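Local coordinates for putative RnfG subunit of electron transport complex (Thermotoga maritima, PDB 3DCZ), which probably carries FMN as one subunit of a membrane-bound Rnf complex that couples electron transfer to the translocation of ions across the membrane, at residues V60-Y64 against R200-E204; V68-Y74 against Y85-Y90; N151-D156 against Q172-S178; M112-V118 against Q138-V144. One frame throughout, in Å; residues are numbered along the deposited sequence.

Contact 1 (V60-Y64 against R200-E204); sequences VLKEY and RYLEE
Strand 60-64 runs across the C-terminal part of helix 188-206, the two short axes coming within 10.3 Å at a crossing angle of 113°; K62 and Y201 have the closest CA atoms, 7.8 Å apart. L61 leaves extended geometry (phi/psi -90/-44), so that it and K62 both face V69 on strand 67-77: a classic beta bulge. One consequence is that the consecutive residues L61 and K62 both direct their CA-to-CB bonds at the helix. L61 (chi1 m, chi2 t) packs its CD1 3.9 Å from CE2 of Y201, while its carbonyl O accepts from a water 3.3 Å away that also lies 2.6 Å from Y201 OH. K62, with all four chi angles near t, lays its aliphatic CB 3.9 Å from Y201 CD1 and carries NZ to a salt bridge with E204 OE1 at 2.7 Å. This is an edge strand of the five-stranded antiparallel sheet packing on the C-terminal helix, at a surface where a long amphipathic lysine and a tyrosine suit both the apolar flank and the solvent. Y64 (chi1 m) donates from OH to E204 OE2 at 2.7 Å, and the same OH lies 3.5 Å from Y201 CB, at the edge of the Y64 ring. E204, its chi2 extended, thus serves both partners with one carboxylate, and Y64 CE1 sits over a face of the R200 guanidinium, 3.5 Å from NH2.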
# COMPACT_ATOMS: atom_id res chain seq x y z
N VAL A 60 4.98 -14.54 -6.64
CA VAL A 60 4.36 -14.73 -5.33
C VAL A 60 5.43 -14.82 -4.23
O VAL A 60 6.36 -15.66 -4.30
CB VAL A 60 3.51 -15.99 -5.28
CG1 VAL A 60 2.99 -16.25 -3.84
CG2 VAL A 60 2.35 -15.89 -6.31
N LEU A 61 5.26 -13.98 -3.22
CA LEU A 61 6.07 -14.11 -1.98
C LEU A 61 5.46 -15.01 -0.93
O LEU A 61 6.15 -15.86 -0.36
CB LEU A 61 6.32 -12.75 -1.35
CG LEU A 61 7.25 -11.83 -2.11
CD1 LEU A 61 7.17 -10.41 -1.46
CD2 LEU A 61 8.65 -12.37 -2.17
N LYS A 62 4.16 -14.87 -0.70
CA LYS A 62 3.47 -15.71 0.29
C LYS A 62 1.98 -15.74 0.01
O LYS A 62 1.37 -14.70 -0.32
CB LYS A 62 3.69 -15.20 1.71
CG LYS A 62 3.10 -16.13 2.76
CD LYS A 62 3.82 -15.94 4.10
CE LYS A 62 3.23 -16.84 5.19
NZ LYS A 62 4.10 -16.85 6.41
N GLU A 63 1.42 -16.95 0.08
CA GLU A 63 0.01 -17.13 -0.03
C GLU A 63 -0.59 -17.29 1.36
O GLU A 63 -0.06 -18.08 2.15
CB GLU A 63 -0.30 -18.39 -0.89
CG GLU A 63 -1.75 -18.55 -1.23
CD GLU A 63 -2.12 -19.82 -1.98
OE1 GLU A 63 -1.26 -20.68 -2.19
OE2 GLU A 63 -3.34 -19.95 -2.28
N TYR A 64 -1.67 -16.58 1.62
CA TYR A 64 -2.45 -16.65 2.86
C TYR A 64 -3.87 -17.12 2.56
O TYR A 64 -4.33 -17.08 1.41
CB TYR A 64 -2.53 -15.27 3.51
CG TYR A 64 -1.20 -14.67 3.93
CD1 TYR A 64 -0.67 -14.93 5.18
CD2 TYR A 64 -0.46 -13.85 3.06
CE1 TYR A 64 0.52 -14.37 5.59
CE2 TYR A 64 0.72 -13.28 3.46
CZ TYR A 64 1.21 -13.52 4.73
OH TYR A 64 2.41 -12.99 5.17
N ARG A 200 1.13 -7.72 7.26
CA ARG A 200 1.48 -8.95 7.94
C ARG A 200 2.80 -9.49 7.46
O ARG A 200 3.66 -9.85 8.24
CB ARG A 200 0.41 -9.98 7.73
CG ARG A 200 -0.70 -9.88 8.69
CD ARG A 200 -1.64 -11.06 8.47
NE ARG A 200 -1.04 -12.38 8.68
CZ ARG A 200 -1.66 -13.54 8.44
NH1 ARG A 200 -2.88 -13.58 7.91
NH2 ARG A 200 -1.07 -14.67 8.71
N TYR A 201 2.95 -9.53 6.15
CA TYR A 201 4.18 -10.07 5.56
C TYR A 201 5.39 -9.23 5.96
O TYR A 201 6.38 -9.78 6.40
CB TYR A 201 4.03 -10.13 4.03
CG TYR A 201 5.29 -10.65 3.37
CD1 TYR A 201 5.47 -12.02 3.19
CD2 TYR A 201 6.31 -9.79 2.98
CE1 TYR A 201 6.63 -12.53 2.62
CE2 TYR A 201 7.47 -10.31 2.39
CZ TYR A 201 7.61 -11.68 2.22
OH TYR A 201 8.74 -12.22 1.64
N LEU A 202 5.31 -7.91 5.83
CA LEU A 202 6.42 -7.04 6.23
C LEU A 202 6.81 -7.23 7.70
O LEU A 202 7.99 -7.26 8.04
CB LEU A 202 6.07 -5.57 6.02
CG LEU A 202 6.04 -5.09 4.59
CD1 LEU A 202 5.59 -3.60 4.50
CD2 LEU A 202 7.43 -5.26 3.97
N GLU A 203 5.82 -7.32 8.56
CA GLU A 203 6.08 -7.59 9.97
C GLU A 203 6.80 -8.92 10.19
O GLU A 203 7.71 -8.97 11.04
CB GLU A 203 4.77 -7.58 10.76
CG GLU A 203 4.22 -6.18 10.95
CD GLU A 203 5.02 -5.38 11.93
OE1 GLU A 203 5.35 -5.93 12.99
OE2 GLU A 203 5.32 -4.21 11.67
N GLU A 204 6.40 -9.95 9.44
CA GLU A 204 7.01 -11.30 9.54
C GLU A 204 8.48 -11.27 9.14
O GLU A 204 9.33 -11.88 9.81
CB GLU A 204 6.35 -12.31 8.61
CG GLU A 204 5.04 -12.92 9.03
CD GLU A 204 4.52 -13.86 7.93
OE1 GLU A 204 5.34 -14.63 7.37
OE2 GLU A 204 3.31 -13.80 7.60
O HOH W 1 8.84 -14.81 1.23

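Contact 2 (V68-Y74 against Y85-Y90); sequences VVLGPLY and YVLSGY. With ACT (acetate ion), chain D.
Two antiparallel strands make three hydrogen-bonded pairs. V68 N reaches Y90 O at 2.9 Å and Y90 N reaches V68 O at 2.8 Å; L70 N to S88 O is 2.8 Å and S88 N to L70 O 3.2 Å; Y74 N to V86 O is 3.0 Å and V86 N to Y74 O 2.8 Å. V69 and G89 form the non-hydrogen-bonded pair between the first two, their CA atoms 4.5 Å apart; glycine suits this close approach, since a CB would lie 3.5 Å from V68 O. Between L70 and Y74 the register slips by two, a beta bulge where the chain turns a corner at G71, before cis P72. This is the beta hairpin of strands 67-77 and 83-90, N-to-C directions 149° and 148° apart before and after the corner, axes 4.4 and 4.9 Å apart at closest. Apolar contacts lie on both faces. V69 CG1 meets L87 CD1 at 3.7 Å on the face turned to helix 188-206, and L73 CD1 lies 4.0 Å from Y85 CD1. On the other, Y74 CB is 4.2 Å from V86 CB, and Y74 OH bonds to G55 O. Y85 OH donates to O of an acetate, probably from the crystallisation liquor, at 2.6 Å.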
# COMPACT_ATOMS: atom_id res chain seq x y z
N VAL A 68 -2.98 -12.98 -1.34
CA VAL A 68 -1.62 -13.28 -1.79
C VAL A 68 -0.77 -12.00 -1.77
O VAL A 68 -1.20 -10.95 -2.21
CB VAL A 68 -1.63 -13.85 -3.25
CG1 VAL A 68 -0.18 -14.21 -3.68
CG2 VAL A 68 -2.54 -15.06 -3.38
N VAL A 69 0.43 -12.13 -1.22
CA VAL A 69 1.43 -11.07 -1.27
C VAL A 69 2.44 -11.36 -2.37
O VAL A 69 2.93 -12.49 -2.51
CB VAL A 69 2.12 -10.92 0.09
CG1 VAL A 69 3.30 -9.94 0.01
CG2 VAL A 69 1.07 -10.49 1.18
N LEU A 70 2.63 -10.34 -3.20
CA LEU A 70 3.40 -10.43 -4.42
C LEU A 70 4.67 -9.62 -4.34
O LEU A 70 4.67 -8.50 -3.83
CB LEU A 70 2.54 -9.93 -5.56
CG LEU A 70 1.21 -10.65 -5.76
CD1 LEU A 70 0.30 -9.87 -6.72
CD2 LEU A 70 1.47 -12.04 -6.33
N GLY A 71 5.75 -10.18 -4.84
CA GLY A 71 7.05 -9.49 -4.83
C GLY A 71 7.54 -9.25 -6.24
O GLY A 71 6.81 -9.40 -7.21
N PRO A 72 8.81 -8.87 -6.37
CA PRO A 72 9.77 -8.69 -5.31
C PRO A 72 9.41 -7.65 -4.28
O PRO A 72 8.62 -6.74 -4.53
CB PRO A 72 11.02 -8.16 -6.07
CG PRO A 72 10.85 -8.57 -7.43
CD PRO A 72 9.39 -8.60 -7.71
N LEU A 73 10.03 -7.78 -3.11
CA LEU A 73 9.98 -6.74 -2.10
C LEU A 73 10.97 -5.68 -2.58
O LEU A 73 12.18 -5.91 -2.59
CB LEU A 73 10.43 -7.33 -0.76
CG LEU A 73 10.49 -6.32 0.38
CD1 LEU A 73 9.14 -5.65 0.60
CD2 LEU A 73 10.98 -6.99 1.64
N TYR A 74 10.49 -4.52 -3.00
CA TYR A 74 11.37 -3.43 -3.42
C TYR A 74 11.70 -2.56 -2.21
O TYR A 74 10.79 -2.15 -1.47
CB TYR A 74 10.68 -2.55 -4.46
CG TYR A 74 10.32 -3.31 -5.71
CD1 TYR A 74 11.28 -3.63 -6.66
CD2 TYR A 74 9.02 -3.70 -5.94
CE1 TYR A 74 10.93 -4.32 -7.84
CE2 TYR A 74 8.66 -4.40 -7.09
CZ TYR A 74 9.62 -4.70 -8.05
OH TYR A 74 9.31 -5.42 -9.22
N TYR A 85 9.37 0.39 1.76
CA TYR A 85 9.17 -0.92 1.17
C TYR A 85 7.99 -0.82 0.24
O TYR A 85 6.95 -0.27 0.65
CB TYR A 85 8.91 -1.95 2.28
CG TYR A 85 10.11 -2.08 3.16
CD1 TYR A 85 11.15 -2.96 2.79
CD2 TYR A 85 10.31 -1.27 4.25
CE1 TYR A 85 12.31 -3.03 3.51
CE2 TYR A 85 11.46 -1.36 5.00
CZ TYR A 85 12.47 -2.24 4.62
OH TYR A 85 13.64 -2.32 5.33
N VAL A 86 8.12 -1.32 -0.98
CA VAL A 86 6.99 -1.39 -1.90
C VAL A 86 6.75 -2.85 -2.20
O VAL A 86 7.65 -3.61 -2.53
CB VAL A 86 7.23 -0.55 -3.19
CG1 VAL A 86 6.08 -0.77 -4.17
CG2 VAL A 86 7.41 0.94 -2.83
N LEU A 87 5.49 -3.23 -2.06
CA LEU A 87 5.10 -4.56 -2.52
C LEU A 87 3.71 -4.53 -3.11
O LEU A 87 3.11 -3.46 -3.24
CB LEU A 87 5.27 -5.60 -1.40
CG LEU A 87 4.41 -5.50 -0.14
CD1 LEU A 87 4.77 -6.62 0.84
CD2 LEU A 87 4.61 -4.14 0.56
N SER A 88 3.25 -5.69 -3.56
CA SER A 88 1.97 -5.81 -4.21
C SER A 88 1.14 -6.88 -3.50
O SER A 88 1.65 -7.73 -2.75
CB SER A 88 2.23 -6.19 -5.67
OG SER A 88 2.73 -5.05 -6.37
N GLY A 89 -0.15 -6.89 -3.79
CA GLY A 89 -1.02 -7.86 -3.20
C GLY A 89 -2.31 -8.07 -3.95
O GLY A 89 -2.70 -7.27 -4.83
N TYR A 90 -2.93 -9.18 -3.61
CA TYR A 90 -4.17 -9.63 -4.21
C TYR A 90 -5.12 -10.15 -3.12
O TYR A 90 -4.69 -10.80 -2.18
CB TYR A 90 -3.88 -10.81 -5.15
CG TYR A 90 -5.11 -11.53 -5.65
CD1 TYR A 90 -5.86 -11.05 -6.73
CD2 TYR A 90 -5.57 -12.68 -5.00
CE1 TYR A 90 -7.00 -11.73 -7.14
CE2 TYR A 90 -6.69 -13.35 -5.41
CZ TYR A 90 -7.40 -12.87 -6.47
OH TYR A 90 -8.53 -13.61 -6.81
C ACT D . 13.81 -1.84 8.74
O ACT D . 13.74 -1.16 7.70
OXT ACT D . 14.44 -1.27 9.67
CH3 ACT D . 13.18 -3.18 8.89

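Contact 3 (N151-D156 against Q172-S178); sequences NGLRVD and QGIVKVS
D156, the residue most buried here, ends a short parallel pairing and binds the chain beyond it. Its N donates to V175 O at 2.9 Å; its side chain (chi1 p) lets OD1 accept from V177 N at 3.0 Å and S178 N at 3.1 Å, while S178 OG donates to OD2 at 2.6 Å. A short carboxylate suits this place, since it can take up two successive backbone NH groups and a hydroxyl. R154 pairs with I174 and V155 with V175 (CA atoms 5.1 and 4.7 Å apart): R154 N donates to G173 O at 3.0 Å, and V175 N to R154 O at 2.9 Å. R154 extends from chi1 p, bringing NH2 within 4.0 Å of I174 CD1; two waters link its NE (3.1 Å) and NH2 (3.0 Å) to Q172 O, 3.0 Å from each. I174 (chi1 m, chi2 t) sets CG2 3.8 Å from D156 CB. The pairing starts where two helices end: G152 has positive phi (96°), and G173 (phi 79°) closes a Schellman motif, its lack of a side chain keeping it clear of G152 O. The end-to-end directions differ by 21°, and the strands with helix 166-170 between them form a beta-alpha-beta unit within the FMN-binding family region.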
# COMPACT_ATOMS: atom_id res chain seq x y z
N ASN A 151 -3.93 -1.66 14.55
CA ASN A 151 -5.38 -1.86 14.81
C ASN A 151 -5.97 -2.84 13.77
O ASN A 151 -6.96 -3.54 14.02
CB ASN A 151 -6.17 -0.53 14.66
CG ASN A 151 -6.04 0.46 15.88
OD1 ASN A 151 -6.44 1.63 15.78
ND2 ASN A 151 -5.52 -0.01 17.00
N GLY A 152 -5.39 -2.79 12.57
CA GLY A 152 -5.91 -3.51 11.40
C GLY A 152 -6.76 -2.56 10.58
O GLY A 152 -7.62 -1.89 11.13
N LEU A 153 -6.55 -2.50 9.27
CA LEU A 153 -7.39 -1.65 8.42
C LEU A 153 -8.77 -2.25 8.22
O LEU A 153 -8.91 -3.47 8.10
CB LEU A 153 -6.72 -1.47 7.06
CG LEU A 153 -5.34 -0.85 7.04
CD1 LEU A 153 -4.82 -0.96 5.60
CD2 LEU A 153 -5.47 0.61 7.47
N ARG A 154 -9.79 -1.40 8.13
CA ARG A 154 -11.14 -1.86 7.86
C ARG A 154 -11.90 -0.73 7.22
O ARG A 154 -11.59 0.45 7.46
CB ARG A 154 -11.78 -2.35 9.13
CG ARG A 154 -11.80 -1.37 10.19
CD ARG A 154 -12.35 -2.02 11.47
NE ARG A 154 -12.19 -1.08 12.54
CZ ARG A 154 -12.95 -1.03 13.62
NH1 ARG A 154 -13.92 -1.90 13.80
NH2 ARG A 154 -12.70 -0.10 14.50
N VAL A 155 -12.85 -1.08 6.37
CA VAL A 155 -13.73 -0.06 5.80
C VAL A 155 -14.69 0.47 6.89
O VAL A 155 -14.98 -0.23 7.87
CB VAL A 155 -14.50 -0.63 4.58
CG1 VAL A 155 -13.51 -1.07 3.49
CG2 VAL A 155 -15.48 -1.76 4.97
N ASP A 156 -15.20 1.70 6.72
CA ASP A 156 -15.99 2.33 7.79
C ASP A 156 -17.28 1.57 8.13
O ASP A 156 -17.70 1.59 9.30
CB ASP A 156 -16.23 3.84 7.56
CG ASP A 156 -17.10 4.16 6.36
OD1 ASP A 156 -16.83 3.66 5.24
OD2 ASP A 156 -18.03 4.98 6.55
N GLN A 172 -7.16 5.97 12.70
CA GLN A 172 -7.63 4.80 13.47
C GLN A 172 -7.57 3.51 12.63
O GLN A 172 -7.98 2.44 13.11
CB GLN A 172 -9.07 5.02 13.95
CG GLN A 172 -9.26 6.23 14.83
CD GLN A 172 -10.73 6.57 15.09
OE1 GLN A 172 -11.18 7.69 14.84
NE2 GLN A 172 -11.48 5.58 15.56
N GLY A 173 -7.05 3.60 11.41
CA GLY A 173 -7.04 2.46 10.49
C GLY A 173 -8.37 2.20 9.80
O GLY A 173 -8.60 1.10 9.28
N ILE A 174 -9.23 3.22 9.75
CA ILE A 174 -10.54 3.08 9.16
C ILE A 174 -10.56 3.86 7.84
O ILE A 174 -10.23 5.06 7.81
CB ILE A 174 -11.62 3.63 10.15
CG1 ILE A 174 -11.67 2.78 11.41
CG2 ILE A 174 -12.99 3.67 9.46
CD1 ILE A 174 -12.54 3.38 12.54
N VAL A 175 -10.94 3.18 6.77
CA VAL A 175 -11.03 3.74 5.43
C VAL A 175 -12.47 4.10 5.17
O VAL A 175 -13.34 3.22 5.11
CB VAL A 175 -10.53 2.71 4.39
CG1 VAL A 175 -10.75 3.24 2.93
CG2 VAL A 175 -9.03 2.36 4.70
N LYS A 176 -12.72 5.41 5.00
CA LYS A 176 -14.07 5.88 4.82
C LYS A 176 -14.40 5.82 3.34
O LYS A 176 -13.80 6.53 2.55
CB LYS A 176 -14.23 7.30 5.35
CG LYS A 176 -15.67 7.75 5.31
CD LYS A 176 -15.84 9.08 5.99
CE LYS A 176 -17.32 9.44 6.08
NZ LYS A 176 -17.46 10.80 6.64
N VAL A 177 -15.34 4.95 2.99
CA VAL A 177 -15.79 4.84 1.60
C VAL A 177 -17.31 4.81 1.46
O VAL A 177 -17.83 4.87 0.34
CB VAL A 177 -15.17 3.60 0.88
CG1 VAL A 177 -13.70 3.85 0.51
CG2 VAL A 177 -15.32 2.32 1.70
N SER A 178 -18.03 4.78 2.59
CA SER A 178 -19.48 4.59 2.59
C SER A 178 -20.22 5.71 1.85
O SER A 178 -21.35 5.50 1.40
CB SER A 178 -19.99 4.49 4.03
OG SER A 178 -19.77 5.70 4.72
O HOH W 2 -9.31 -0.09 12.26
O HOH W 3 -10.07 1.28 14.84

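Contact 4 (M112-V118 against Q138-V144); sequences MLNSVRV and QRRFFPV. With EDO (1,2-ethanediol), chain E.
Within the FMN-binding family region, the edge strand 110-120 of the antiparallel sheet is flanked here by the loop leading to helix 146-151. One antiparallel bridge joins them: L113 N to V144 O and V144 N to L113 O, both 2.9 Å, with L113 CB 4.1 Å from V144 CB. N114 leaves extended geometry (phi/psi -81/-48), and with S115 faces C103 in a classic beta bulge. F142 (chi1 p), before a cis bond to P143, lays its ring face over the strand: S115 CA is 3.9 Å from the ring centroid, a CH-pi contact, and V116 CB is 3.9 Å from CD2. A small serine leaves the backbone open to the flat ring. At the far end the loop makes a 3-10 turn at 138-140, F141 N bonding Q138 O at 3.0 Å. Q138 OE1 accepts from V118 N at 2.9 Å, standing in for a backbone carbonyl, and from a water 2.9 Å away that also donates to V116 O at 2.8 Å. The loop thus partly covers the edge strand of a beta sheet.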
# COMPACT_ATOMS: atom_id res chain seq x y z
N MSE A 112 4.36 2.60 8.81
CA MSE A 112 3.23 3.41 8.39
C MSE A 112 2.93 3.10 6.93
O MSE A 112 3.81 2.70 6.18
CB MSE A 112 3.47 4.90 8.62
CG MSE A 112 4.38 5.53 7.63
SE MSE A 112 4.64 7.38 7.97
CE MSE A 112 5.54 7.27 9.63
N LEU A 113 1.66 3.18 6.57
CA LEU A 113 1.21 3.04 5.19
C LEU A 113 1.29 4.41 4.50
O LEU A 113 0.56 5.34 4.87
CB LEU A 113 -0.23 2.51 5.09
CG LEU A 113 -0.81 2.44 3.70
CD1 LEU A 113 0.05 1.55 2.75
CD2 LEU A 113 -2.25 1.89 3.73
N ASN A 114 2.22 4.55 3.55
CA ASN A 114 2.41 5.83 2.87
C ASN A 114 1.41 6.07 1.77
O ASN A 114 0.88 7.16 1.65
CB ASN A 114 3.82 5.90 2.29
CG ASN A 114 4.15 7.26 1.65
OD1 ASN A 114 4.32 8.25 2.39
ND2 ASN A 114 4.28 7.31 0.30
N SER A 115 1.22 5.07 0.91
CA SER A 115 0.43 5.25 -0.30
C SER A 115 0.06 3.95 -0.93
O SER A 115 0.65 2.92 -0.65
CB SER A 115 1.16 6.15 -1.29
OG SER A 115 0.44 6.44 -2.47
N VAL A 116 -0.94 4.00 -1.77
CA VAL A 116 -1.54 2.83 -2.39
C VAL A 116 -1.93 3.18 -3.81
O VAL A 116 -2.40 4.31 -4.05
CB VAL A 116 -2.86 2.43 -1.64
CG1 VAL A 116 -3.50 1.22 -2.28
CG2 VAL A 116 -2.61 2.23 -0.16
N ARG A 117 -1.79 2.23 -4.73
CA ARG A 117 -2.30 2.38 -6.09
C ARG A 117 -2.86 1.03 -6.53
O ARG A 117 -2.12 0.06 -6.55
CB ARG A 117 -1.19 2.81 -7.05
CG ARG A 117 -1.60 2.82 -8.53
CD ARG A 117 -2.38 4.07 -8.88
NE ARG A 117 -1.54 5.04 -9.58
CZ ARG A 117 -1.70 6.36 -9.54
NH1 ARG A 117 -2.65 6.93 -8.81
NH2 ARG A 117 -0.85 7.13 -10.23
N VAL A 118 -4.13 1.00 -6.89
CA VAL A 118 -4.78 -0.21 -7.35
C VAL A 118 -4.64 -0.19 -8.85
O VAL A 118 -5.03 0.79 -9.51
CB VAL A 118 -6.28 -0.22 -6.90
CG1 VAL A 118 -6.92 -1.51 -7.32
CG2 VAL A 118 -6.39 -0.05 -5.39
N GLN A 138 -9.16 6.43 -4.12
CA GLN A 138 -8.03 5.68 -3.57
C GLN A 138 -7.30 6.44 -2.46
O GLN A 138 -6.66 5.83 -1.59
CB GLN A 138 -7.06 5.24 -4.67
CG GLN A 138 -7.65 4.10 -5.54
CD GLN A 138 -6.77 3.72 -6.72
OE1 GLN A 138 -5.56 3.56 -6.60
NE2 GLN A 138 -7.40 3.55 -7.89
N ARG A 139 -7.39 7.78 -2.46
CA ARG A 139 -6.72 8.57 -1.42
C ARG A 139 -7.40 8.40 -0.06
O ARG A 139 -6.85 8.79 0.93
CB ARG A 139 -6.63 10.07 -1.80
CG ARG A 139 -5.64 10.35 -2.89
CD ARG A 139 -5.55 11.83 -3.31
NE ARG A 139 -4.83 11.88 -4.58
CZ ARG A 139 -3.52 11.70 -4.72
NH1 ARG A 139 -2.73 11.58 -3.68
NH2 ARG A 139 -2.98 11.68 -5.92
N ARG A 140 -8.59 7.82 -0.04
CA ARG A 140 -9.25 7.50 1.23
C ARG A 140 -8.46 6.43 2.01
O ARG A 140 -8.65 6.30 3.22
CB ARG A 140 -10.69 7.01 1.01
CG ARG A 140 -11.63 8.03 0.38
CD ARG A 140 -11.82 9.21 1.28
NE ARG A 140 -12.84 10.16 0.81
CZ ARG A 140 -14.15 10.08 1.07
NH1 ARG A 140 -14.67 9.09 1.76
NH2 ARG A 140 -14.95 11.03 0.60
N PHE A 141 -7.57 5.72 1.31
CA PHE A 141 -6.86 4.56 1.89
C PHE A 141 -5.48 4.91 2.50
O PHE A 141 -4.83 4.05 3.09
CB PHE A 141 -6.65 3.48 0.82
CG PHE A 141 -7.90 2.79 0.38
CD1 PHE A 141 -8.79 3.43 -0.47
CD2 PHE A 141 -8.19 1.52 0.80
CE1 PHE A 141 -9.95 2.80 -0.91
CE2 PHE A 141 -9.35 0.89 0.38
CZ PHE A 141 -10.21 1.52 -0.47
N PHE A 142 -5.00 6.14 2.33
CA PHE A 142 -3.68 6.51 2.82
C PHE A 142 -3.53 7.99 3.07
O PHE A 142 -4.28 8.79 2.52
CB PHE A 142 -2.62 6.08 1.82
CG PHE A 142 -2.78 6.73 0.48
CD1 PHE A 142 -2.18 7.94 0.19
CD2 PHE A 142 -3.47 6.09 -0.52
CE1 PHE A 142 -2.30 8.48 -1.09
CE2 PHE A 142 -3.60 6.63 -1.76
CZ PHE A 142 -3.00 7.83 -2.05
N PRO A 143 -2.56 8.38 3.90
CA PRO A 143 -1.64 7.55 4.67
C PRO A 143 -2.35 7.02 5.94
O PRO A 143 -3.39 7.58 6.35
CB PRO A 143 -0.52 8.52 5.02
CG PRO A 143 -1.18 9.83 5.12
CD PRO A 143 -2.34 9.81 4.18
N VAL A 144 -1.77 5.99 6.55
CA VAL A 144 -2.25 5.46 7.82
C VAL A 144 -1.05 5.31 8.76
O VAL A 144 -0.03 4.71 8.38
CB VAL A 144 -2.98 4.10 7.65
CG1 VAL A 144 -3.35 3.50 9.02
CG2 VAL A 144 -4.28 4.24 6.73
C1 EDO E . 0.95 12.11 -3.73
O1 EDO E . 0.09 11.09 -3.27
C2 EDO E . 1.08 12.03 -5.23
O2 EDO E . -0.10 12.49 -5.89
O HOH W 4 -3.86 5.77 -5.87

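In the fold
Contacts 1, 2 and 4 all reach the five-stranded antiparallel sheet, with contacts 1 and 4 on its two outermost strands, their centres about 19 Å apart. Contact 2 adjoins contact 1 directly: L61 N to V69 O and K62 O to V69 N are both 2.9 Å, probable hydrogen bonds. Contact 3 belongs to a separate two-stranded parallel sheet, about 21 Å between centres from contacts 1 and 2, but it touches contact 4: K176 O lies 2.8 Å from R140 NH1, a probable hydrogen bond, and V175 CG1 3.7 Å from F141 CE2. T185, the predicted FMN attachment point, lies in an unmodelled part of the chain, and no flavin is bound.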